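Local coordinates for ferrichrome ABC transporter substrate-binding protein (Staphylococcus pseudintermedius, PDB 5FLY) that probably binds ferrichrome-type iron(III) siderophores as the class III solute-binding component of an ABC importer, at residues Lys234-Met237 / Trp238-Glu242. Sequence-based numbering, arbitrary orientation.
Sequences KTAM and WQNLE
A236 O takes two hydrogen bonds from N240: its amide ND2 at 2.7 Å and its backbone N at 3.0 Å. The acceptor sits at the start of the single-turn helix 236-239, on the surface of a class III solute-binding protein, and N240 reaches back to it over one turn (i to i+4). The two donors approach differently. ND2 lies above the carbonyl plane, 37° out of it, whereas the backbone N is tilted by a smaller angle; A236 O lies close to the plane of the N240 side-chain amide, and the ND2 N-H...O angle is 164°. At this N-terminal end T235 is the N-cap: its OG1 accepts from W238 N at 2.9 Å, and chi1 of 65°, which sets the hydroxyl between the backbone N and the carbonyl carbon, brings OG1 within bonding distance of that N. T235 O then receives Q239 N at 3.1 Å, the i to i+4 bond expected of an alpha-helical turn. Inward, the indole of W238, buried, meets F232 edge-to-face and touches I219 of strand 218-223, as L241 also does, so the turn packs against that strand of the mixed sheet. Beside the cap, T235 OG1 also lies 3.3 Å from W238 CB, the two side chains crossing at about a right angle.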
ATOM      1  N   LYS A 234      13.239 -20.535  10.772  1.00 15.98           N
ATOM      2  CA  LYS A 234      14.258 -21.466  11.263  1.00 17.69           C
ATOM      3  C   LYS A 234      13.707 -22.833  11.657  1.00 18.11           C
ATOM      4  O   LYS A 234      14.472 -23.794  11.790  1.00 19.09           O
ATOM      5  CB  LYS A 234      14.979 -20.848  12.455  1.00 16.60           C
ATOM      6  CG  LYS A 234      15.593 -19.489  12.141  1.00 17.68           C
ATOM      7  CD  LYS A 234      16.240 -18.877  13.361  1.00 19.66           C
ATOM      8  CE  LYS A 234      16.739 -17.471  13.079  1.00 20.16           C
ATOM      9  NZ  LYS A 234      17.288 -16.843  14.325  1.00 20.04           N
ATOM     10  N   THR A 235      12.390 -22.924  11.820  1.00 13.51           N
ATOM     11  CA  THR A 235      11.754 -24.122  12.366  1.00 12.65           C
ATOM     12  C   THR A 235      11.707 -25.317  11.432  1.00 13.67           C
ATOM     13  O   THR A 235      11.794 -25.178  10.220  1.00 11.61           O
ATOM     14  CB  THR A 235      10.286 -23.843  12.767  1.00 13.06           C
ATOM     15  OG1 THR A 235       9.526 -23.545  11.594  1.00 12.43           O
ATOM     16  CG2 THR A 235      10.185 -22.672  13.739  1.00 12.44           C
ATOM     17  N   ALA A 236      11.521 -26.500  12.016  1.00 17.72           N
ATOM     18  CA  ALA A 236      11.232 -27.688  11.226  1.00 16.43           C
ATOM     19  C   ALA A 236       9.950 -27.502  10.411  1.00 16.75           C
ATOM     20  O   ALA A 236       9.900 -27.908   9.244  1.00 17.08           O
ATOM     21  CB  ALA A 236      11.126 -28.907  12.128  1.00 16.66           C
ATOM     22  N   MET A 237       8.936 -26.872  11.007  1.00 17.71           N
ATOM     23  CA  MET A 237       7.659 -26.628  10.326  1.00 17.21           C
ATOM     24  C   MET A 237       7.916 -25.891   9.025  1.00 16.80           C
ATOM     25  O   MET A 237       7.400 -26.266   7.976  1.00 18.00           O
ATOM     26  CB  MET A 237       6.694 -25.820  11.209  1.00 19.60           C
ATOM     27  CG  MET A 237       5.499 -25.201  10.443  1.00 22.08           C
ATOM     28  SD  MET A 237       4.234 -24.394  11.454  1.00 24.08           S
ATOM     29  CE  MET A 237       5.204 -23.234  12.383  1.00 16.80           C
ATOM     30  N   TRP A 238       8.728 -24.843   9.105  1.00 12.75           N
ATOM     31  CA  TRP A 238       9.040 -24.014   7.939  1.00 11.53           C
ATOM     32  C   TRP A 238       9.748 -24.838   6.879  1.00 11.12           C
ATOM     33  O   TRP A 238       9.372 -24.837   5.711  1.00 12.50           O
ATOM     34  CB  TRP A 238       9.919 -22.831   8.355  1.00 11.28           C
ATOM     35  CG  TRP A 238      10.388 -21.970   7.217  1.00 11.87           C
ATOM     36  CD1 TRP A 238      11.583 -22.049   6.566  1.00 11.47           C
ATOM     37  CD2 TRP A 238       9.664 -20.900   6.597  1.00 11.40           C
ATOM     38  NE1 TRP A 238      11.655 -21.089   5.584  1.00 11.92           N
ATOM     39  CE2 TRP A 238      10.489 -20.368   5.585  1.00 10.63           C
ATOM     40  CE3 TRP A 238       8.402 -20.334   6.804  1.00 12.79           C
ATOM     41  CZ2 TRP A 238      10.087 -19.300   4.775  1.00 10.22           C
ATOM     42  CZ3 TRP A 238       8.007 -19.259   5.991  1.00 12.20           C
ATOM     43  CH2 TRP A 238       8.845 -18.766   4.992  1.00 11.34           C
ATOM     44  N   GLN A 239      10.790 -25.537   7.296  1.00 13.96           N
ATOM     45  CA  GLN A 239      11.595 -26.296   6.359  1.00 16.81           C
ATOM     46  C   GLN A 239      10.788 -27.378   5.658  1.00 18.91           C
ATOM     47  O   GLN A 239      11.137 -27.804   4.559  1.00 21.06           O
ATOM     48  CB  GLN A 239      12.778 -26.905   7.078  1.00 19.99           C
ATOM     49  CG  GLN A 239      13.714 -25.842   7.601  1.00 23.59           C
ATOM     50  CD  GLN A 239      14.922 -26.439   8.224  1.00 24.79           C
ATOM     51  OE1 GLN A 239      15.242 -26.176   9.384  1.00 26.95           O
ATOM     52  NE2 GLN A 239      15.602 -27.277   7.464  1.00 24.18           N
ATOM     53  N   ASN A 240       9.702 -27.808   6.284  1.00 20.45           N
ATOM     54  CA  ASN A 240       8.876 -28.854   5.703  1.00 21.52           C
ATOM     55  C   ASN A 240       7.727 -28.327   4.834  1.00 19.91           C
ATOM     56  O   ASN A 240       7.010 -29.121   4.221  1.00 20.63           O
ATOM     57  CB  ASN A 240       8.352 -29.751   6.817  1.00 23.94           C
ATOM     58  CG  ASN A 240       9.394 -30.768   7.269  1.00 27.93           C
ATOM     59  OD1 ASN A 240       9.374 -31.921   6.841  1.00 31.72           O
ATOM     60  ND2 ASN A 240      10.330 -30.333   8.106  1.00 28.66           N
ATOM     61  N   LEU A 241       7.569 -27.007   4.741  1.00 12.01           N
ATOM     62  CA  LEU A 241       6.569 -26.441   3.834  1.00 11.36           C
ATOM     63  C   LEU A 241       6.938 -26.731   2.387  1.00 11.07           C
ATOM     64  O   LEU A 241       8.105 -26.668   2.014  1.00 12.56           O
ATOM     65  CB  LEU A 241       6.432 -24.931   4.033  1.00 11.10           C
ATOM     66  CG  LEU A 241       5.939 -24.540   5.422  1.00 12.13           C
ATOM     67  CD1 LEU A 241       5.979 -23.055   5.593  1.00 13.54           C
ATOM     68  CD2 LEU A 241       4.522 -25.060   5.652  1.00 12.20           C
ATOM     69  N   GLU A 242       5.932 -27.018   1.569  1.00 15.01           N
ATOM     70  CA  GLU A 242       6.170 -27.351   0.174  1.00 17.19           C
ATOM     71  C   GLU A 242       6.859 -26.177  -0.541  1.00 17.72           C
ATOM     72  O   GLU A 242       7.761 -26.385  -1.355  1.00 19.04           O
ATOM     73  CB  GLU A 242       4.858 -27.731  -0.519  1.00 21.12           C
ATOM     74  CG  GLU A 242       5.029 -28.300  -1.926  1.00 26.92           C
ATOM     75  CD  GLU A 242       5.606 -29.719  -1.948  1.00 34.12           C
ATOM     76  OE1 GLU A 242       5.722 -30.346  -0.869  1.00 37.23           O
ATOM     77  OE2 GLU A 242       5.940 -30.210  -3.054  1.00 36.72           O
TER